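Local atomic coordinates of carbohydrate deacetylase Agd3 (Neosartorya fumigata, PDB entry 6NWZ), a protein that probably removes N-acetyl groups from the fungal exopolysaccharide galactosaminogalactan in a reaction that is probably metal-dependent, and is required for biofilm formation. Residues P333-L338 with H392-N397; G347-P352 with N397-D402; I430-I435 with R453-D458. All coordinates share one frame; numbering follows the deposited sequence.

Contact 1. Residues P333-L338 with H392-N397; sequences PPDTPL and HEEQNN. With ZN (zinc ion), chain L; NAG (2-acetamido-2-deoxy-beta-D-glucopyranose), chain B.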
loop_
_atom_site.group_PDB
_atom_site.type_symbol
_atom_site.label_atom_id
_atom_site.label_comp_id
_atom_site.label_asym_id
_atom_site.label_seq_id
_atom_site.Cartn_x
_atom_site.Cartn_y
_atom_site.Cartn_z
ATOM N N PRO A 333 -0.793 31.957 14.031
ATOM C CA PRO A 333 -2.196 32.358 13.950
ATOM C C PRO A 333 -3.102 31.172 14.221
ATOM O O PRO A 333 -2.674 30.015 14.089
ATOM C CB PRO A 333 -2.334 32.849 12.503
ATOM C CG PRO A 333 -1.357 32.004 11.753
ATOM C CD PRO A 333 -0.194 31.772 12.696
ATOM N N PRO A 334 -4.354 31.413 14.613
ATOM C CA PRO A 334 -5.296 30.298 14.772
ATOM C C PRO A 334 -5.447 29.530 13.466
ATOM O O PRO A 334 -5.433 30.111 12.379
ATOM C CB PRO A 334 -6.602 30.991 15.177
ATOM C CG PRO A 334 -6.174 32.300 15.766
ATOM C CD PRO A 334 -4.950 32.705 14.995
ATOM N N ASP A 335 -5.581 28.211 13.583
ATOM C CA ASP A 335 -5.628 27.368 12.396
ATOM C C ASP A 335 -6.833 27.713 11.532
ATOM O O ASP A 335 -7.943 27.914 12.032
ATOM C CB ASP A 335 -5.674 25.890 12.781
ATOM C CG ASP A 335 -4.483 25.467 13.608
ATOM O OD1 ASP A 335 -3.374 25.982 13.351
ATOM O OD2 ASP A 335 -4.658 24.638 14.525
ATOM N N THR A 336 -6.600 27.792 10.227
ATOM C CA THR A 336 -7.682 27.952 9.279
ATOM C C THR A 336 -8.526 26.681 9.243
ATOM O O THR A 336 -8.085 25.621 9.696
ATOM C CB THR A 336 -7.127 28.250 7.889
ATOM O OG1 THR A 336 -6.546 27.059 7.344
ATOM C CG2 THR A 336 -6.063 29.336 7.965
ATOM N N PRO A 337 -9.753 26.761 8.729
ATOM C CA PRO A 337 -10.519 25.534 8.494
ATOM C C PRO A 337 -9.733 24.584 7.603
ATOM O O PRO A 337 -8.936 25.005 6.763
ATOM C CB PRO A 337 -11.789 26.033 7.797
ATOM C CG PRO A 337 -11.937 27.436 8.263
ATOM C CD PRO A 337 -10.541 27.967 8.418
ATOM N N LEU A 338 -9.943 23.288 7.817
ATOM C CA LEU A 338 -9.309 22.297 6.959
ATOM C C LEU A 338 -9.723 22.533 5.509
ATOM O O LEU A 338 -10.824 23.016 5.225
ATOM C CB LEU A 338 -9.691 20.884 7.406
ATOM C CG LEU A 338 -8.670 19.763 7.188
ATOM C CD1 LEU A 338 -7.502 19.900 8.146
ATOM C CD2 LEU A 338 -9.312 18.398 7.342
ATOM N N HIS A 392 8.413 24.945 10.619
ATOM C CA HIS A 392 7.140 24.234 10.754
ATOM C C HIS A 392 5.950 25.192 10.726
ATOM O O HIS A 392 4.905 24.920 11.324
ATOM C CB HIS A 392 7.110 23.372 12.020
ATOM C CG HIS A 392 6.007 22.363 12.037
ATOM N ND1 HIS A 392 4.685 22.714 12.207
ATOM C CD2 HIS A 392 6.027 21.017 11.899
ATOM C CE1 HIS A 392 3.937 21.625 12.175
ATOM N NE2 HIS A 392 4.727 20.583 11.989
ATOM N N GLU A 393 6.094 26.314 10.022
ATOM C CA GLU A 393 4.997 27.266 9.891
ATOM C C GLU A 393 3.870 26.665 9.062
ATOM O O GLU A 393 4.104 26.116 7.980
ATOM C CB GLU A 393 5.483 28.563 9.243
ATOM C CG GLU A 393 4.375 29.590 9.000
ATOM C CD GLU A 393 4.866 30.825 8.264
ATOM O OE1 GLU A 393 6.035 30.831 7.826
ATOM O OE2 GLU A 393 4.085 31.791 8.122
ATOM N N GLU A 394 2.648 26.767 9.577
ATOM C CA GLU A 394 1.474 26.333 8.834
ATOM C C GLU A 394 1.245 27.259 7.647
ATOM O O GLU A 394 1.331 28.485 7.769
ATOM C CB GLU A 394 0.251 26.319 9.747
ATOM C CG GLU A 394 0.582 25.983 11.196
ATOM C CD GLU A 394 0.113 24.602 11.608
ATOM O OE1 GLU A 394 -1.052 24.264 11.315
ATOM O OE2 GLU A 394 0.908 23.859 12.225
ATOM N N GLN A 395 0.951 26.669 6.491
ATOM C CA GLN A 395 0.965 27.401 5.232
ATOM C C GLN A 395 -0.410 27.529 4.589
ATOM O O GLN A 395 -0.498 27.965 3.437
ATOM C CB GLN A 395 1.936 26.733 4.260
ATOM C CG GLN A 395 3.313 26.503 4.850
ATOM C CD GLN A 395 4.235 25.781 3.899
ATOM O OE1 GLN A 395 3.882 25.534 2.746
ATOM N NE2 GLN A 395 5.426 25.433 4.376
ATOM N N ASN A 396 -1.483 27.170 5.301
ATOM C CA ASN A 396 -2.818 27.272 4.716
ATOM C C ASN A 396 -3.169 28.706 4.343
ATOM O O ASN A 396 -3.892 28.934 3.367
ATOM C CB ASN A 396 -3.862 26.714 5.682
ATOM C CG ASN A 396 -3.965 25.207 5.617
ATOM O OD1 ASN A 396 -3.204 24.557 4.905
ATOM N ND2 ASN A 396 -4.909 24.642 6.362
ATOM N N ASN A 397 -2.666 29.683 5.108
ATOM C CA ASN A 397 -2.960 31.097 4.900
ATOM C C ASN A 397 -1.681 31.928 4.856
ATOM O O ASN A 397 -1.738 33.156 4.974
ATOM C CB ASN A 397 -3.899 31.610 5.998
ATOM C CG ASN A 397 -4.601 32.914 5.629
ATOM O OD1 ASN A 397 -4.623 33.329 4.471
ATOM N ND2 ASN A 397 -5.187 33.558 6.631
HETATM ZN ZN ZN L . 4.998 18.255 11.497
HETATM C C1 NAG B . -5.897 34.799 6.475
HETATM C C2 NAG B . -6.915 34.930 7.615
HETATM C C3 NAG B . -7.590 36.299 7.579
HETATM C C4 NAG B . -6.547 37.407 7.569
HETATM C C5 NAG B . -5.596 37.192 6.397
HETATM C C6 NAG B . -4.481 38.210 6.334
HETATM C C7 NAG B . -7.806 32.722 8.218
HETATM C C8 NAG B . -8.926 31.744 8.025
HETATM N N2 NAG B . -7.910 33.871 7.543
HETATM O O3 NAG B . -8.441 36.435 8.712
HETATM O O4 NAG B . -7.187 38.672 7.439
HETATM O O5 NAG B . -4.977 35.903 6.516
HETATM O O6 NAG B . -3.835 38.354 7.590
HETATM O O7 NAG B . -6.851 32.484 8.950
#
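Thr-336 reaches from residues 333-338 onto Asn-396 and the glycosylated Asn-397. Its CB lies 3.9 Å from C8, the acetyl methyl of NAG, and the two branches then part. Methyl CG2 goes to the side of the sugar, meeting CB of Asn-397 at 3.7 Å and the acetyl oxygen O7 of NAG at 3.4 Å. The hydroxyl OG1 is turned in between the backbone N and carbonyl carbon of its own residue (chi1 73°), which leaves it facing Asn-396. There Asn-396 ND2 donates to Thr-336 OG1 at 3.1 Å, the acceptor close to the plane of the amide, while OG1 itself donates to Pro-337 O at 3.2 Å from above that carbonyl plane. The other end of the same amide, Asn-396 OD1, accepts from the backbone of Gly-437, so the rotation of the group is fixed on both sides.

Further along, Asp-335 OD1 and Glu-394 OE1 stand 3.5 Å apart; both residues bind the same zinc ion, whose charge probably offsets their repulsion. His-392 NE2 holds a different zinc ion, completed by Asp-256 and His-388. The contact joins two surface loops: residues 333-338 follow helix 317-321, and residues 392-397 run from strand 384-387 to helix 400-417, where Gln-395 packs on Val-403 and Glu-406.

Contact 2. Residues G347-P352 with N397-D402; sequences GTDLWP and NATYAD. With NAG (2-acetamido-2-deoxy-beta-D-glucopyranose), chain B.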
loop_
_atom_site.group_PDB
_atom_site.type_symbol
_atom_site.label_atom_id
_atom_site.label_comp_id
_atom_site.label_asym_id
_atom_site.label_seq_id
_atom_site.Cartn_x
_atom_site.Cartn_y
_atom_site.Cartn_z
ATOM N N GLY A 347 -2.657 37.437 2.567
ATOM C CA GLY A 347 -1.874 36.963 3.690
ATOM C C GLY A 347 -0.934 38.029 4.227
ATOM O O GLY A 347 -0.767 39.111 3.657
ATOM N N THR A 348 -0.302 37.701 5.355
ATOM C CA THR A 348 0.650 38.591 6.008
ATOM C C THR A 348 1.881 37.804 6.433
ATOM O O THR A 348 1.766 36.694 6.960
ATOM C CB THR A 348 0.031 39.281 7.230
ATOM O OG1 THR A 348 -1.200 39.907 6.849
ATOM C CG2 THR A 348 0.976 40.335 7.787
ATOM N N ASP A 349 3.057 38.385 6.206
ATOM C CA ASP A 349 4.300 37.720 6.571
ATOM C C ASP A 349 4.399 37.564 8.085
ATOM O O ASP A 349 4.050 38.473 8.845
ATOM C CB ASP A 349 5.502 38.508 6.045
ATOM C CG ASP A 349 5.498 38.651 4.530
ATOM O OD1 ASP A 349 4.938 37.768 3.848
ATOM O OD2 ASP A 349 6.058 39.644 4.018
ATOM N N LEU A 350 4.869 36.394 8.526
ATOM C CA LEU A 350 5.160 36.165 9.935
ATOM C C LEU A 350 6.647 36.146 10.251
ATOM O O LEU A 350 7.017 36.356 11.411
ATOM C CB LEU A 350 4.542 34.841 10.408
ATOM C CG LEU A 350 3.022 34.701 10.316
ATOM C CD1 LEU A 350 2.567 33.475 11.085
ATOM C CD2 LEU A 350 2.326 35.947 10.832
ATOM N N TRP A 351 7.499 35.912 9.258
ATOM C CA TRP A 351 8.926 35.796 9.510
ATOM C C TRP A 351 9.501 37.128 9.989
ATOM O O TRP A 351 9.055 38.192 9.545
ATOM C CB TRP A 351 9.654 35.341 8.245
ATOM C CG TRP A 351 9.725 33.849 8.093
ATOM C CD1 TRP A 351 8.676 32.979 8.036
ATOM C CD2 TRP A 351 10.911 33.055 7.971
ATOM N NE1 TRP A 351 9.136 31.694 7.895
ATOM C CE2 TRP A 351 10.505 31.714 7.850
ATOM C CE3 TRP A 351 12.277 33.350 7.955
ATOM C CZ2 TRP A 351 11.416 30.668 7.714
ATOM C CZ3 TRP A 351 13.179 32.312 7.820
ATOM C CH2 TRP A 351 12.746 30.987 7.702
ATOM N N PRO A 352 10.473 37.103 10.901
ATOM C CA PRO A 352 11.178 38.338 11.250
ATOM C C PRO A 352 11.846 38.933 10.023
ATOM O O PRO A 352 12.365 38.217 9.164
ATOM C CB PRO A 352 12.211 37.882 12.287
ATOM C CG PRO A 352 11.643 36.632 12.858
ATOM C CD PRO A 352 10.914 35.966 11.722
ATOM N N ASN A 397 -2.666 29.683 5.108
ATOM C CA ASN A 397 -2.960 31.097 4.900
ATOM C C ASN A 397 -1.681 31.928 4.856
ATOM O O ASN A 397 -1.738 33.156 4.974
ATOM C CB ASN A 397 -3.899 31.610 5.998
ATOM C CG ASN A 397 -4.601 32.914 5.629
ATOM O OD1 ASN A 397 -4.623 33.329 4.471
ATOM N ND2 ASN A 397 -5.187 33.558 6.631
ATOM N N ALA A 398 -0.528 31.282 4.693
ATOM C CA ALA A 398 0.746 31.978 4.694
ATOM C C ALA A 398 0.998 32.644 3.343
ATOM O O ALA A 398 0.314 32.388 2.350
ATOM C CB ALA A 398 1.884 31.015 5.030
ATOM N N THR A 399 2.005 33.511 3.318
ATOM C CA THR A 399 2.380 34.240 2.118
ATOM C C THR A 399 3.438 33.479 1.329
ATOM O O THR A 399 4.063 32.536 1.820
ATOM C CB THR A 399 2.913 35.622 2.480
ATOM O OG1 THR A 399 4.034 35.473 3.360
ATOM C CG2 THR A 399 1.844 36.440 3.168
ATOM N N TYR A 400 3.647 33.914 0.084
ATOM C CA TYR A 400 4.748 33.373 -0.705
ATOM C C TYR A 400 6.086 33.626 -0.019
ATOM O O TYR A 400 6.943 32.734 0.031
ATOM C CB TYR A 400 4.737 33.980 -2.109
ATOM C CG TYR A 400 5.886 33.532 -2.993
ATOM C CD1 TYR A 400 7.132 34.141 -2.910
ATOM C CD2 TYR A 400 5.723 32.507 -3.913
ATOM C CE1 TYR A 400 8.181 33.737 -3.705
ATOM C CE2 TYR A 400 6.771 32.099 -4.720
ATOM C CZ TYR A 400 7.998 32.721 -4.609
ATOM O OH TYR A 400 9.055 32.334 -5.399
ATOM N N ALA A 401 6.284 34.835 0.513
ATOM C CA ALA A 401 7.558 35.173 1.143
ATOM C C ALA A 401 7.844 34.277 2.342
ATOM O O ALA A 401 8.990 33.862 2.553
ATOM C CB ALA A 401 7.564 36.641 1.563
ATOM N N ASP A 402 6.821 33.977 3.146
ATOM C CA ASP A 402 7.020 33.094 4.290
ATOM C C ASP A 402 7.387 31.689 3.831
ATOM O O ASP A 402 8.373 31.105 4.298
ATOM C CB ASP A 402 5.762 33.058 5.166
ATOM C CG ASP A 402 5.646 34.264 6.089
ATOM O OD1 ASP A 402 6.571 35.106 6.113
ATOM O OD2 ASP A 402 4.620 34.365 6.797
HETATM C C1 NAG B . -5.897 34.799 6.475
HETATM C C2 NAG B . -6.915 34.930 7.615
HETATM C C3 NAG B . -7.590 36.299 7.579
HETATM C C4 NAG B . -6.547 37.407 7.569
HETATM C C5 NAG B . -5.596 37.192 6.397
HETATM C C6 NAG B . -4.481 38.210 6.334
HETATM C C7 NAG B . -7.806 32.722 8.218
HETATM C C8 NAG B . -8.926 31.744 8.025
HETATM N N2 NAG B . -7.910 33.871 7.543
HETATM O O3 NAG B . -8.441 36.435 8.712
HETATM O O4 NAG B . -7.187 38.672 7.439
HETATM O O5 NAG B . -4.977 35.903 6.516
HETATM O O6 NAG B . -3.835 38.354 7.590
HETATM O O7 NAG B . -6.851 32.484 8.950
#
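The hydroxyl of Thr-399 is gripped by two bonds: OG1 donates to Asp-349 OD1 at 2.5 Å, meeting that oxygen nearly along its C-O bond, and accepts from Asp-402 N at 3.2 Å. The second bond makes Thr-399 the N-cap of helix 400-417. With chi1 at 58° the hydroxyl folds back over the first turn, and methyl CG2 is left to lie against the peptide of the neighbouring loop, 3.3 Å from Thr-348 N and 3.4 Å from Gly-347 C.

Asp-402, in that same first turn, binds the next part of the loop through its carboxylate. Its OD2 uses the syn lone pair to accept from Leu-350 N at 2.7 Å (angle at the hydrogen 157°), and OD1 receives a straighter but weak bond from Trp-351 N. Beside these bonds the indole of Trp-351 runs antiparallel past the aspartate, CD1 coming within 3.6 Å of Asp-402 OD1, with ring and carboxylate planes 38° apart. The indole NE1 turns to Glu-406, one turn further along the helix, and Phe-409 meets the ring edge to face. Ala-401 CB packs against the carboxylate of Asp-349.

At the glycan end, Thr-348 OG1 shares a hydrogen bond with NAG O6 at 3.1 Å, so the loop holds the sugar carried by Asn-397. Two carboxylates thus gather at the helix N-terminus, where the helix dipole probably helps to stabilise their charge. Glu-393 brings a third carboxylate close to Asp-402, and this crowding of like charge may raise the pKa of one of that pair.

Contact 3. Residues I430-I435 with R453-D458; sequences IIPPAI and RNCVGD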
loop_
_atom_site.group_PDB
_atom_site.type_symbol
_atom_site.label_atom_id
_atom_site.label_comp_id
_atom_site.label_asym_id
_atom_site.label_seq_id
_atom_site.Cartn_x
_atom_site.Cartn_y
_atom_site.Cartn_z
ATOM N N ILE A 430 8.969 17.255 -0.112
ATOM C CA ILE A 430 8.902 17.638 1.289
ATOM C C ILE A 430 7.742 16.906 1.945
ATOM O O ILE A 430 6.851 16.376 1.281
ATOM C CB ILE A 430 8.726 19.160 1.486
ATOM C CG1 ILE A 430 7.317 19.589 1.059
ATOM C CG2 ILE A 430 9.780 19.932 0.719
ATOM C CD1 ILE A 430 6.997 21.033 1.377
ATOM N N ILE A 431 7.771 16.888 3.273
ATOM C CA ILE A 431 6.600 16.542 4.071
ATOM C C ILE A 431 5.991 17.860 4.536
ATOM O O ILE A 431 6.515 18.479 5.473
ATOM C CB ILE A 431 6.966 15.640 5.260
ATOM C CG1 ILE A 431 7.735 14.402 4.782
ATOM C CG2 ILE A 431 5.712 15.264 6.042
ATOM C CD1 ILE A 431 8.087 13.422 5.888
ATOM N N PRO A 432 4.920 18.340 3.910
ATOM C CA PRO A 432 4.386 19.666 4.256
ATOM C C PRO A 432 3.989 19.730 5.720
ATOM O O PRO A 432 3.476 18.749 6.279
ATOM C CB PRO A 432 3.169 19.814 3.327
ATOM C CG PRO A 432 2.869 18.431 2.838
ATOM C CD PRO A 432 4.175 17.708 2.808
ATOM N N PRO A 433 4.214 20.867 6.377
ATOM C CA PRO A 433 4.067 20.926 7.842
ATOM C C PRO A 433 2.608 20.778 8.246
ATOM O O PRO A 433 1.769 21.613 7.901
ATOM C CB PRO A 433 4.623 22.310 8.197
ATOM C CG PRO A 433 4.389 23.132 6.955
ATOM C CD PRO A 433 4.509 22.186 5.787
ATOM N N ALA A 434 2.307 19.700 8.974
ATOM C CA ALA A 434 0.935 19.354 9.348
ATOM C C ALA A 434 0.035 19.223 8.124
ATOM O O ALA A 434 -1.176 19.447 8.208
ATOM C CB ALA A 434 0.346 20.371 10.331
ATOM N N ILE A 435 0.631 18.858 6.984
ATOM C CA ILE A 435 -0.059 18.742 5.702
ATOM C C ILE A 435 -0.856 20.015 5.435
ATOM O O ILE A 435 -2.077 19.970 5.244
ATOM C CB ILE A 435 -0.956 17.489 5.665
ATOM C CG1 ILE A 435 -0.205 16.293 6.241
ATOM C CG2 ILE A 435 -1.357 17.149 4.234
ATOM C CD1 ILE A 435 1.055 15.948 5.473
ATOM N N ARG A 453 8.967 19.322 -6.239
ATOM C CA ARG A 453 8.017 18.908 -7.259
ATOM C C ARG A 453 6.930 17.983 -6.735
ATOM O O ARG A 453 5.874 17.878 -7.366
ATOM C CB ARG A 453 8.745 18.198 -8.413
ATOM C CG ARG A 453 9.834 19.026 -9.068
ATOM C CD ARG A 453 9.242 20.087 -9.965
ATOM N NE ARG A 453 10.266 20.921 -10.576
ATOM C CZ ARG A 453 10.609 22.121 -10.124
ATOM N NH1 ARG A 453 9.999 22.623 -9.059
ATOM N NH2 ARG A 453 11.555 22.822 -10.734
ATOM N N ASN A 454 7.151 17.324 -5.603
ATOM C CA ASN A 454 6.196 16.381 -5.047
ATOM C C ASN A 454 6.174 16.533 -3.534
ATOM O O ASN A 454 7.045 17.166 -2.932
ATOM C CB ASN A 454 6.557 14.944 -5.418
ATOM C CG ASN A 454 7.906 14.540 -4.870
ATOM O OD1 ASN A 454 8.029 14.205 -3.693
ATOM N ND2 ASN A 454 8.932 14.599 -5.711
ATOM N N CYS A 455 5.172 15.921 -2.917
ATOM C CA CYS A 455 5.047 15.977 -1.471
ATOM C C CYS A 455 4.216 14.784 -1.014
ATOM O O CYS A 455 4.054 13.803 -1.749
ATOM C CB CYS A 455 4.433 17.316 -1.031
ATOM S SG CYS A 455 2.654 17.464 -1.327
ATOM N N VAL A 456 3.679 14.880 0.194
ATOM C CA VAL A 456 2.891 13.815 0.787
ATOM C C VAL A 456 1.617 14.436 1.343
ATOM O O VAL A 456 1.603 15.597 1.764
ATOM C CB VAL A 456 3.700 13.066 1.872
ATOM C CG1 VAL A 456 3.833 13.896 3.140
ATOM C CG2 VAL A 456 3.086 11.735 2.158
ATOM N N GLY A 457 0.529 13.669 1.312
ATOM C CA GLY A 457 -0.766 14.199 1.699
ATOM C C GLY A 457 -1.308 13.635 2.996
ATOM O O GLY A 457 -0.561 13.432 3.959
ATOM N N ASP A 458 -2.615 13.383 3.031
ATOM C CA ASP A 458 -3.266 12.817 4.211
ATOM C C ASP A 458 -4.471 12.021 3.734
ATOM O O ASP A 458 -5.438 12.606 3.236
ATOM C CB ASP A 458 -3.685 13.910 5.190
ATOM C CG ASP A 458 -4.274 13.351 6.469
ATOM O OD1 ASP A 458 -4.153 12.129 6.706
ATOM O OD2 ASP A 458 -4.862 14.137 7.241
#
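Ile-430 and Ile-431 run beside Cys-455 and Val-456 in the same chain direction, yet the two backbones are joined by little more than a weak bond from Ile-430 N to Asn-454 O (3.4 Å) and a CA-H...O contact from Cys-455 CA to Ile-430 O (3.3 Å). Beyond Ile-431 the first chain bends away through a type II turn, closed by Ile-435 N donating to Pro-432 O, which brings Ile-435 back to the strand.

Side chains do most of the joining. Val-456 CG1, placed between its own backbone N and carbonyl carbon (chi1 74°), rises to meet both neighbours: Ile-431 CG2 at 3.7 Å, the two side chains lying side by side and pointing the same way, and Pro-432 CD at 3.8 Å, where the proline ring crosses at about a right angle. CD of that ring also touches Cys-455 CB, and its CG lies close to Val-456 O. Past the turn, Ile-435 straddles the next peptide: CD1 touches Gly-457 O at 3.4 Å, while CG2 extends to Asp-458 CB at 4.1 Å. Trp-447 of helix 441-449 covers Ile-430, Pro-432 and Cys-455.

Ile-431 also pairs by backbone with Ser-387, and its carbonyl accepts a weak bond from ND1 of His-388, a second-shell contact that probably helps to orient this zinc ligand. Strands 424-426 and 454-456 end a series of parallel strands reaching through 384-387, 300-304, 252-257, 542-546 and 487-492; bridging these ends by apolar packing is consistent with the closure of the distorted beta/alpha barrel of polysaccharide deacetylases, with the metal site at the C-terminal ends of its strands.

Overall arrangement
All three contacts lie in the deacetylase region. From the N terminus, the long loop between helices 317-321 and 362-366 supplies residues 333-338 and then 347-352. The chain passes through strand 384-387 before residues 392-397 return to the first piece, closing contact 1, and the start of helix 400-417 meets the second, closing contact 2. These two contacts therefore cross, share Asn-397 and flank the same glycan. Contact 3 follows in series, a shorter loop around helix 441-449. Pro-433 and Ala-434 touch residues 392-395, so contact 3 joins the buried strand ends to contact 1, whereas contact 2 remains farther out, about 8 Å from contact 3 between nearest atoms.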